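Local coordinates for protein ZmpA Glycopeptidase (Clostridium perfringens, PDB 6XSX) that serves as the catalytic M60 peptidase module of a larger glycopeptidase, a metalloprotease that probably cuts the polypeptide chain of glycosylated proteins, at residues E36-K39 and W43-Q46; E231-F236 and E372-D377; F238-M243 and H281-N286; P367-E372 and N388-A393. One frame throughout, in Å; residues are numbered along the deposited sequence.

Contact 1. Residues E36-K39 and W43-Q46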
# COMPACT_ATOMS: atom_id res chain seq x y z
N GLU A 36 19.78 -3.96 -0.56
CA GLU A 36 19.22 -3.29 0.61
C GLU A 36 17.76 -3.68 0.79
O GLU A 36 17.31 -3.86 1.92
CB GLU A 36 19.39 -1.77 0.51
CG GLU A 36 20.84 -1.33 0.59
CD GLU A 36 21.58 -1.67 1.87
OE1 GLU A 36 20.95 -2.16 2.82
OE2 GLU A 36 22.80 -1.44 1.91
N SER A 37 17.04 -3.80 -0.33
CA SER A 37 15.64 -4.20 -0.33
C SER A 37 15.50 -5.56 0.36
O SER A 37 14.66 -5.73 1.25
CB SER A 37 15.08 -4.27 -1.73
OG SER A 37 14.78 -2.97 -2.22
N GLN A 38 16.34 -6.51 -0.05
CA GLN A 38 16.20 -7.89 0.37
C GLN A 38 16.46 -8.02 1.87
O GLN A 38 15.84 -8.86 2.52
CB GLN A 38 17.05 -8.80 -0.52
CG GLN A 38 16.44 -8.97 -1.91
CD GLN A 38 17.42 -9.44 -2.96
OE1 GLN A 38 18.55 -9.82 -2.68
NE2 GLN A 38 16.97 -9.41 -4.21
N LYS A 39 17.34 -7.16 2.40
CA LYS A 39 17.57 -7.12 3.84
C LYS A 39 16.26 -6.85 4.57
O LYS A 39 16.04 -7.36 5.66
CB LYS A 39 18.55 -6.01 4.20
CG LYS A 39 19.99 -6.21 3.76
CD LYS A 39 20.88 -5.11 4.28
CE LYS A 39 22.32 -5.23 3.83
NZ LYS A 39 23.04 -3.97 4.12
N TRP A 43 10.34 -5.53 -2.08
CA TRP A 43 10.40 -6.19 -3.37
C TRP A 43 11.32 -5.44 -4.33
O TRP A 43 10.84 -4.74 -5.22
CB TRP A 43 8.98 -6.34 -3.93
CG TRP A 43 8.89 -7.29 -5.08
CD1 TRP A 43 9.94 -7.78 -5.81
CD2 TRP A 43 7.70 -7.85 -5.67
NE1 TRP A 43 9.49 -8.61 -6.79
CE2 TRP A 43 8.12 -8.69 -6.73
CE3 TRP A 43 6.34 -7.76 -5.39
CZ2 TRP A 43 7.22 -9.40 -7.53
CZ3 TRP A 43 5.44 -8.46 -6.18
CH2 TRP A 43 5.88 -9.27 -7.23
N ASN A 44 12.63 -5.56 -4.11
CA ASN A 44 13.70 -5.16 -5.02
C ASN A 44 13.47 -3.77 -5.60
O ASN A 44 13.31 -3.61 -6.81
CB ASN A 44 13.91 -6.21 -6.12
CG ASN A 44 14.13 -7.59 -5.55
OD1 ASN A 44 14.65 -7.74 -4.45
ND2 ASN A 44 13.70 -8.61 -6.28
N PHE A 45 13.48 -2.76 -4.73
CA PHE A 45 13.22 -1.39 -5.15
C PHE A 45 14.36 -0.93 -6.05
O PHE A 45 15.50 -1.32 -5.84
CB PHE A 45 13.09 -0.48 -3.92
CG PHE A 45 11.83 -0.67 -3.11
CD1 PHE A 45 10.93 -1.68 -3.40
CD2 PHE A 45 11.57 0.16 -2.02
CE1 PHE A 45 9.78 -1.84 -2.64
CE2 PHE A 45 10.42 -0.01 -1.27
CZ PHE A 45 9.52 -1.00 -1.58
N GLN A 46 14.01 -0.10 -7.05
CA GLN A 46 14.98 0.55 -7.92
C GLN A 46 15.47 1.83 -7.24
O GLN A 46 14.99 2.20 -6.17
CB GLN A 46 14.36 0.88 -9.28
CG GLN A 46 13.54 -0.25 -9.90
CD GLN A 46 14.34 -1.52 -10.06
OE1 GLN A 46 13.98 -2.58 -9.54
NE2 GLN A 46 15.46 -1.42 -10.75

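Contact 2. Residues E231-F236 and E372-D377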
# COMPACT_ATOMS: atom_id res chain seq x y z
N GLU A 231 18.87 -2.17 11.51
CA GLU A 231 19.14 -2.09 10.09
C GLU A 231 17.90 -2.49 9.29
O GLU A 231 17.53 -1.80 8.34
CB GLU A 231 20.35 -2.93 9.68
CG GLU A 231 20.84 -2.58 8.28
CD GLU A 231 21.94 -3.46 7.70
OE1 GLU A 231 22.30 -4.45 8.34
OE2 GLU A 231 22.42 -3.15 6.61
N VAL A 232 17.25 -3.60 9.70
CA VAL A 232 16.10 -4.14 8.99
C VAL A 232 14.88 -3.23 9.20
O VAL A 232 13.83 -3.46 8.61
CB VAL A 232 15.79 -5.61 9.35
CG1 VAL A 232 16.99 -6.52 9.09
CG2 VAL A 232 15.28 -5.78 10.78
N ASN A 233 15.03 -2.20 10.04
CA ASN A 233 13.94 -1.28 10.31
C ASN A 233 14.34 0.14 9.92
O ASN A 233 13.73 1.10 10.39
CB ASN A 233 13.53 -1.31 11.79
CG ASN A 233 12.81 -2.58 12.21
OD1 ASN A 233 12.25 -3.29 11.38
ND2 ASN A 233 12.81 -2.85 13.50
N SER A 234 15.36 0.28 9.06
CA SER A 234 15.82 1.61 8.66
C SER A 234 15.47 1.88 7.20
O SER A 234 15.32 0.97 6.40
CB SER A 234 17.29 1.79 8.90
OG SER A 234 18.04 0.79 8.21
N ASP A 235 15.35 3.18 6.89
CA ASP A 235 15.25 3.70 5.55
C ASP A 235 16.53 3.36 4.80
O ASP A 235 17.53 2.99 5.41
CB ASP A 235 15.02 5.21 5.60
CG ASP A 235 14.36 5.79 4.36
OD1 ASP A 235 14.07 5.04 3.41
OD2 ASP A 235 14.13 6.99 4.35
N PHE A 236 16.50 3.47 3.46
CA PHE A 236 17.68 3.23 2.64
C PHE A 236 17.52 4.01 1.34
O PHE A 236 16.50 4.68 1.15
CB PHE A 236 17.89 1.72 2.42
CG PHE A 236 16.81 1.03 1.63
CD1 PHE A 236 15.58 0.74 2.21
CD2 PHE A 236 17.01 0.69 0.30
CE1 PHE A 236 14.59 0.10 1.47
CE2 PHE A 236 16.02 0.05 -0.43
CZ PHE A 236 14.81 -0.24 0.16
N GLU A 372 8.39 -7.99 13.91
CA GLU A 372 8.69 -9.35 14.35
C GLU A 372 9.06 -10.24 13.16
O GLU A 372 10.00 -11.02 13.25
CB GLU A 372 7.54 -9.98 15.12
CG GLU A 372 7.35 -9.37 16.50
CD GLU A 372 8.49 -9.64 17.47
OE1 GLU A 372 8.91 -10.80 17.58
OE2 GLU A 372 8.97 -8.68 18.09
N PHE A 373 8.29 -10.13 12.07
CA PHE A 373 8.48 -11.00 10.92
C PHE A 373 9.74 -10.60 10.14
O PHE A 373 10.34 -11.43 9.46
CB PHE A 373 7.22 -11.05 10.04
CG PHE A 373 6.25 -12.12 10.49
CD1 PHE A 373 5.20 -11.81 11.33
CD2 PHE A 373 6.44 -13.44 10.11
CE1 PHE A 373 4.33 -12.80 11.77
CE2 PHE A 373 5.58 -14.43 10.55
CZ PHE A 373 4.52 -14.11 11.38
N ARG A 374 10.14 -9.33 10.27
CA ARG A 374 11.32 -8.86 9.56
C ARG A 374 12.60 -9.37 10.22
O ARG A 374 13.61 -9.53 9.53
CB ARG A 374 11.37 -7.34 9.48
CG ARG A 374 10.94 -6.79 8.13
CD ARG A 374 11.56 -5.45 7.81
NE ARG A 374 11.30 -4.40 8.79
CZ ARG A 374 10.11 -3.89 9.07
NH1 ARG A 374 9.99 -2.93 9.97
NH2 ARG A 374 9.03 -4.36 8.47
N SER A 375 12.58 -9.58 11.54
CA SER A 375 13.85 -9.74 12.24
C SER A 375 13.96 -11.07 12.99
O SER A 375 14.95 -11.30 13.68
CB SER A 375 14.11 -8.56 13.13
OG SER A 375 13.17 -8.51 14.19
N ARG A 376 12.94 -11.94 12.86
CA ARG A 376 12.92 -13.17 13.62
C ARG A 376 12.68 -14.37 12.71
O ARG A 376 12.01 -14.26 11.68
CB ARG A 376 11.90 -13.11 14.77
CG ARG A 376 12.23 -12.08 15.84
CD ARG A 376 12.00 -12.58 17.26
NE ARG A 376 12.47 -11.61 18.24
CZ ARG A 376 13.69 -11.59 18.79
NH1 ARG A 376 14.60 -12.49 18.45
NH2 ARG A 376 13.99 -10.66 19.67
N ASP A 377 13.24 -15.51 13.13
CA ASP A 377 13.11 -16.82 12.52
C ASP A 377 11.76 -17.41 12.92
O ASP A 377 11.68 -18.33 13.74
CB ASP A 377 14.27 -17.72 12.97
CG ASP A 377 14.30 -19.08 12.30
OD1 ASP A 377 13.97 -19.14 11.10
OD2 ASP A 377 14.64 -20.06 12.98

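Contact 3. Residues F238-M243 and H281-N286. With EDO (1,2-ethanediol), chain H.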
# COMPACT_ATOMS: atom_id res chain seq x y z
N PHE A 238 16.44 4.50 -2.17
CA PHE A 238 15.60 3.95 -3.22
C PHE A 238 14.74 5.05 -3.84
O PHE A 238 14.64 6.15 -3.31
CB PHE A 238 14.72 2.82 -2.66
CG PHE A 238 13.68 3.25 -1.66
CD1 PHE A 238 12.45 3.74 -2.09
CD2 PHE A 238 13.90 3.12 -0.30
CE1 PHE A 238 11.47 4.12 -1.17
CE2 PHE A 238 12.93 3.49 0.62
CZ PHE A 238 11.71 3.99 0.18
N ARG A 239 14.13 4.74 -4.99
CA ARG A 239 13.11 5.63 -5.52
C ARG A 239 11.92 4.78 -5.95
O ARG A 239 12.01 4.02 -6.91
CB ARG A 239 13.64 6.52 -6.65
CG ARG A 239 12.65 7.59 -7.10
CD ARG A 239 13.14 8.44 -8.26
NE ARG A 239 14.27 9.30 -7.91
CZ ARG A 239 14.15 10.45 -7.25
NH1 ARG A 239 12.96 10.88 -6.87
NH2 ARG A 239 15.22 11.17 -6.97
N TYR A 240 10.82 4.89 -5.19
CA TYR A 240 9.61 4.14 -5.53
C TYR A 240 9.06 4.74 -6.82
O TYR A 240 9.10 5.96 -6.99
CB TYR A 240 8.57 4.23 -4.40
CG TYR A 240 7.43 3.26 -4.60
CD1 TYR A 240 7.44 2.00 -4.01
CD2 TYR A 240 6.36 3.58 -5.42
CE1 TYR A 240 6.40 1.10 -4.22
CE2 TYR A 240 5.32 2.69 -5.64
CZ TYR A 240 5.34 1.45 -5.03
OH TYR A 240 4.31 0.58 -5.26
N ILE A 241 8.54 3.87 -7.69
CA ILE A 241 8.11 4.28 -9.02
C ILE A 241 6.65 3.88 -9.24
O ILE A 241 6.31 2.70 -9.10
CB ILE A 241 9.01 3.64 -10.11
CG1 ILE A 241 10.48 4.04 -9.93
CG2 ILE A 241 8.50 3.99 -11.51
CD1 ILE A 241 11.46 3.00 -10.44
N SER A 242 5.83 4.87 -9.61
CA SER A 242 4.53 4.64 -10.23
C SER A 242 4.60 5.11 -11.68
O SER A 242 4.96 6.25 -11.95
CB SER A 242 3.43 5.38 -9.49
OG SER A 242 3.57 5.21 -8.09
N MET A 243 4.29 4.21 -12.62
CA MET A 243 4.44 4.57 -14.02
C MET A 243 3.24 4.08 -14.83
O MET A 243 2.56 3.12 -14.46
CB MET A 243 5.72 3.97 -14.62
CG MET A 243 5.75 2.46 -14.59
SD MET A 243 6.98 1.73 -15.71
CE MET A 243 8.47 1.87 -14.73
N HIS A 281 -3.04 -0.93 -2.80
CA HIS A 281 -2.92 -2.37 -2.88
C HIS A 281 -1.62 -2.74 -3.59
O HIS A 281 -0.93 -3.67 -3.16
CB HIS A 281 -4.16 -2.98 -3.55
CG HIS A 281 -4.03 -4.43 -3.91
ND1 HIS A 281 -4.39 -5.45 -3.04
CD2 HIS A 281 -3.60 -5.02 -5.04
CE1 HIS A 281 -4.17 -6.61 -3.62
NE2 HIS A 281 -3.68 -6.38 -4.85
N GLU A 282 -1.27 -2.00 -4.65
CA GLU A 282 -0.04 -2.25 -5.38
C GLU A 282 1.18 -1.89 -4.54
O GLU A 282 2.17 -2.60 -4.57
CB GLU A 282 0.01 -1.48 -6.70
CG GLU A 282 -1.12 -1.86 -7.66
CD GLU A 282 -1.41 -3.34 -7.77
OE1 GLU A 282 -0.45 -4.13 -7.80
OE2 GLU A 282 -2.60 -3.72 -7.80
N MET A 283 1.12 -0.77 -3.81
CA MET A 283 2.25 -0.41 -2.97
C MET A 283 2.44 -1.50 -1.91
O MET A 283 3.57 -1.89 -1.61
CB MET A 283 2.06 0.96 -2.31
CG MET A 283 3.23 1.37 -1.42
SD MET A 283 3.24 3.14 -1.04
CE MET A 283 3.61 3.82 -2.66
N GLY A 284 1.32 -2.02 -1.39
CA GLY A 284 1.30 -3.11 -0.42
C GLY A 284 2.07 -4.34 -0.90
O GLY A 284 2.86 -4.90 -0.15
N HIS A 285 1.83 -4.76 -2.15
CA HIS A 285 2.54 -5.89 -2.73
C HIS A 285 4.04 -5.63 -2.71
O HIS A 285 4.82 -6.56 -2.53
CB HIS A 285 2.16 -6.09 -4.20
CG HIS A 285 0.89 -6.83 -4.46
ND1 HIS A 285 0.56 -8.00 -3.79
CD2 HIS A 285 -0.09 -6.61 -5.36
CE1 HIS A 285 -0.60 -8.44 -4.23
NE2 HIS A 285 -1.02 -7.60 -5.21
N ASN A 286 4.44 -4.38 -2.94
CA ASN A 286 5.85 -4.03 -3.08
C ASN A 286 6.53 -4.02 -1.71
O ASN A 286 7.75 -4.21 -1.63
CB ASN A 286 6.04 -2.72 -3.83
CG ASN A 286 6.11 -2.92 -5.33
OD1 ASN A 286 6.86 -3.78 -5.81
ND2 ASN A 286 5.35 -2.14 -6.08
C1 EDO H . -0.11 6.46 -4.52
O1 EDO H . -0.70 7.33 -5.49
C2 EDO H . 1.24 5.90 -4.81
O2 EDO H . 1.39 5.23 -6.07

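Contact 4. Residues P367-E372 and N388-A393. With EDO (1,2-ethanediol), chain G.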
# COMPACT_ATOMS: atom_id res chain seq x y z
N PRO A 367 2.86 -2.18 12.81
CA PRO A 367 4.30 -1.92 12.73
C PRO A 367 5.11 -2.94 13.55
O PRO A 367 6.11 -3.47 13.06
CB PRO A 367 4.45 -0.48 13.24
CG PRO A 367 3.11 -0.13 13.87
CD PRO A 367 2.09 -0.98 13.16
N ARG A 368 4.61 -3.26 14.75
CA ARG A 368 5.29 -4.19 15.65
C ARG A 368 5.21 -5.61 15.09
O ARG A 368 6.19 -6.35 15.16
CB ARG A 368 4.75 -4.06 17.07
CG ARG A 368 4.93 -2.68 17.69
CD ARG A 368 4.36 -2.60 19.11
NE ARG A 368 5.06 -3.60 19.92
CZ ARG A 368 4.59 -4.19 21.02
NH1 ARG A 368 3.39 -3.92 21.49
NH2 ARG A 368 5.34 -5.08 21.64
N PHE A 369 4.04 -5.99 14.54
CA PHE A 369 3.88 -7.29 13.92
C PHE A 369 4.86 -7.45 12.75
O PHE A 369 5.60 -8.44 12.68
CB PHE A 369 2.42 -7.52 13.54
CG PHE A 369 2.05 -8.89 13.01
CD1 PHE A 369 1.69 -9.91 13.87
CD2 PHE A 369 2.01 -9.13 11.65
CE1 PHE A 369 1.31 -11.15 13.38
CE2 PHE A 369 1.63 -10.38 11.16
CZ PHE A 369 1.28 -11.38 12.03
N GLU A 370 4.89 -6.45 11.85
CA GLU A 370 5.82 -6.43 10.72
C GLU A 370 7.27 -6.55 11.21
O GLU A 370 8.06 -7.26 10.59
CB GLU A 370 5.65 -5.19 9.84
CG GLU A 370 4.46 -5.25 8.89
CD GLU A 370 4.26 -6.55 8.12
OE1 GLU A 370 4.32 -6.52 6.88
OE2 GLU A 370 3.99 -7.58 8.77
N GLN A 371 7.60 -5.82 12.29
CA GLN A 371 8.94 -5.84 12.86
C GLN A 371 9.33 -7.25 13.30
O GLN A 371 10.46 -7.68 13.06
CB GLN A 371 9.07 -4.84 14.02
CG GLN A 371 9.28 -3.40 13.57
CD GLN A 371 9.13 -2.45 14.73
OE1 GLN A 371 8.62 -2.82 15.78
NE2 GLN A 371 9.56 -1.21 14.53
N GLU A 372 8.39 -7.99 13.91
CA GLU A 372 8.69 -9.35 14.35
C GLU A 372 9.06 -10.24 13.16
O GLU A 372 10.00 -11.02 13.25
CB GLU A 372 7.54 -9.98 15.12
CG GLU A 372 7.35 -9.37 16.50
CD GLU A 372 8.49 -9.64 17.47
OE1 GLU A 372 8.91 -10.80 17.58
OE2 GLU A 372 8.97 -8.68 18.09
N ASN A 388 -0.37 -20.32 12.16
CA ASN A 388 -0.07 -20.56 13.56
C ASN A 388 0.99 -19.58 14.05
O ASN A 388 0.97 -19.18 15.21
CB ASN A 388 0.29 -22.03 13.83
CG ASN A 388 -0.92 -22.90 14.11
OD1 ASN A 388 -1.22 -23.19 15.27
ND2 ASN A 388 -1.62 -23.30 13.07
N ALA A 389 1.89 -19.19 13.14
CA ALA A 389 2.93 -18.22 13.49
C ALA A 389 2.32 -16.85 13.76
O ALA A 389 2.78 -16.14 14.65
CB ALA A 389 4.00 -18.18 12.42
N TRP A 390 1.28 -16.48 12.99
CA TRP A 390 0.59 -15.21 13.20
C TRP A 390 0.03 -15.17 14.62
O TRP A 390 0.10 -14.13 15.29
CB TRP A 390 -0.57 -15.03 12.22
CG TRP A 390 -0.22 -14.88 10.77
CD1 TRP A 390 1.01 -14.67 10.22
CD2 TRP A 390 -1.16 -14.86 9.68
NE1 TRP A 390 0.90 -14.55 8.86
CE2 TRP A 390 -0.42 -14.66 8.50
CE3 TRP A 390 -2.55 -15.00 9.59
CZ2 TRP A 390 -1.02 -14.60 7.24
CZ3 TRP A 390 -3.15 -14.93 8.35
CH2 TRP A 390 -2.39 -14.74 7.19
N VAL A 391 -0.54 -16.29 15.05
CA VAL A 391 -1.22 -16.35 16.34
C VAL A 391 -0.19 -16.09 17.43
O VAL A 391 -0.46 -15.38 18.39
CB VAL A 391 -1.93 -17.70 16.55
CG1 VAL A 391 -2.50 -17.82 17.96
CG2 VAL A 391 -3.02 -17.91 15.51
N MET A 392 1.00 -16.69 17.26
CA MET A 392 2.06 -16.62 18.25
C MET A 392 2.66 -15.22 18.28
O MET A 392 2.84 -14.65 19.36
CB MET A 392 3.14 -17.67 17.99
CG MET A 392 2.65 -19.06 18.32
SD MET A 392 3.88 -20.36 18.08
CE MET A 392 4.09 -20.34 16.30
N ALA A 393 2.95 -14.68 17.08
CA ALA A 393 3.56 -13.36 16.93
C ALA A 393 2.62 -12.26 17.42
O ALA A 393 3.05 -11.35 18.14
CB ALA A 393 4.00 -13.14 15.50
C1 EDO G . -0.06 -3.79 20.14
O1 EDO G . 1.20 -3.17 19.98
C2 EDO G . -0.34 -4.16 21.55
O2 EDO G . 0.12 -3.18 22.46

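Contact 1. Residues E36-K39 and W43-Q46
The amides of Gln38 and Asn44, with planes 72° apart, meet through one hydrogen bond and do not stack. Gln38 NE2 donates to Asn44 OD1 over 2.9 Å, coming from above the carbonyl plane, well off a lone pair. Asn44 ND2 lies in plane at the edge of the neighbouring Trp43 ring, while Ser37 OG approaches the Phe45 ring obliquely and stands 3.5 Å from Phe45 CB. That hydroxyl carries the second bond: Phe45 N donates to Ser37 OG at 2.8 Å. A serine suits the place because its short arm, with OG beside the backbone N (chi1 -77°), can accept from the loop amide and still give its own hydrogen to Ser33 O, one helical turn back. Glutamine suits the exposed flank, since its long, uncharged chain reaches the loop from there and brings an N-H donor to Asn44 OD1. Ser37 CB packs 3.7 Å from Asn44 N. The contact thus folds the loop after helix 33-39 back along that helix before strand 49-56 begins. Trp43 and Phe45 lean on helix 277-286, Phe45 also meets Phe238 and Phe287 edge-to-face, and Gln46 pairs by backbone with Arg239.

Contact 2. Residues E231-F236 and E372-D377
Val232 lays its methyl CG2 3.8 Å from Ser375 CB, the apolar part of a contact between a short 3-10 turn, with the loop after it, and the last turn of helix 365-375. Valine suits the place because CG2 gives a compact apolar surface against Ser375 CB. The backbone carbonyl of the same residue has a polar role: Val232 O lies at the guanidinium edge of Arg374, where NE reaches it at 2.7 Å in a bond weakened by its bent geometry. Asn233 comes next and supplies the main acceptor. Its OD1 takes NE of Arg374 at 3.0 Å and NH1 at 2.7 Å, both nitrogens closing side-on upon one oxygen. The amide and guanidinium planes stand 80° apart. NE meets OD1 nearly along the C=O axis, whereas NH1 comes from above the carbonyl plane. A bend at chi3 (-57°) turns the arginine chain so that this edge faces the loop. Asn233 ND2 is tied to Ser229 OG, which should keep OD1 turned to the arginine. Ser234 steadies the turn: its OG bonds to Glu231 O at 2.6 Å, and its N binds the same oxygen.

Arg374 NH1 also donates to Trp224 O, and the group makes a cation-pi contact with Phe226, so a buried charge is well supplied with partners. The arrangement is a side-on arginine grip, NE and NH1 on one amide oxygen, tying the end of helix 365-375 to the connection between helix 206-224 and strand 240-244 in the M60 peptidase region.

Contact 3. Residues F238-M243 and H281-N286
Tyr240 projects from strand 240-244 toward helix 277-286, its CG anti to the backbone N (chi1 -169°), which carries the ring from CB toward the helix. Along one flank, Tyr240 CD2 lies 3.9 Å from Met283 CE, and the next atom, CE2, comes to 3.6 Å of the same methyl. That methyl sits over one ring face, displaced toward the rim, in a CH-pi contact; the sulfur hangs farther above the same face, with Met283 SD 5.0 Å from the Tyr240 ring centroid, a Met-aromatic pair. A flexible thioether suits this task, since its bend at chi3 folds the terminal methyl over the ring. On the other flank Tyr240 CE1 touches Asn286 CB at 3.9 Å.

This helix carries His281, Glu282 and His285, an HExxH pattern consistent with the zinc-binding motif of M60 metallopeptidases, although no metal is bound to it here. The tyrosine meets Met283 and Asn286, while the side-chain ends of Glu282 and His285 lead away from the strand.

At the tip, Tyr240 OH receives Asn286 ND2 at 3.0 Å and lies 3.2 Å from Met283 CA; it is also hydrogen-bonded to Thr260 OG1. Asn286 is held further by Gly258 N at OD1 and Ile259 O at ND2, so the buried amide is satisfied at both ends. Ser242 OG, in plane at the tyrosine ring edge, hydrogen-bonds an ethanediol, probably from the crystallisation liquor.

Contact 4. Residues P367-E372 and N388-A393
Aromatic contact dominates between Phe369 and Trp390. The edge of the phenylalanine ring points at the face of the indole in an offset edge-to-face pair, the Phe369 ring and the five-membered ring of Trp390 having centroids 5.7 Å apart and planes at 66°. The leading atom is Phe369 CZ, 3.8 Å from Trp390 CD1. A chi1 near 180° (-174°) swings the phenylalanine ring away from its own backbone N, and it reaches from its own helix to helix 383-398. Indole offers a broad face for such an edge, and its NE1 is satisfied by Thr293 OG1.

These are successive helices, 365-375 and 383-398, packed side by side in the helical part of the M60 module, with no hydrogen bond between the two segments. Their nearest CA atoms, those of Phe369 and Ala393, are 6.8 Å apart, a closeness that the small side chain of alanine permits.

Apolar packing adds Ala393 CB, 4.0 Å from Phe369 CE1.

A polar oxygen also meets the ring: Trp390 O lies in plane at its edge, 3.7 Å from Phe369 CE1, where the slightly positive hydrogens would suit it.

On the exposed side, Arg368 NH1 donates to O1 of an ethanediol, probably from the crystallisation liquor, at 2.8 Å. Thr364 and Asp362 bind the same diol.

The centre of contact 3 lies nearest the chain's centre, about 8 Å away, and all its touching residues are buried; those of contact 4 are buried too, though its centre is about 19 Å from the chain's centre. Contacts 1 and 2 are only partly buried. Chemistry follows position. The loop-bearing contacts 1 and 2 rely on hydrogen bonds from amides and a guanidinium, contact 4 joins two helices mainly through rings and a methyl, with no hydrogen bond, and contact 3 mixes both between strand and helix. Contacts 2 and 4 both use helix 365-375, sharing Glu372. Contact 1 touches both contact 2, where Lys39 bridges to Glu231, and contact 3, where Trp43 N probably bonds to Asn286 O.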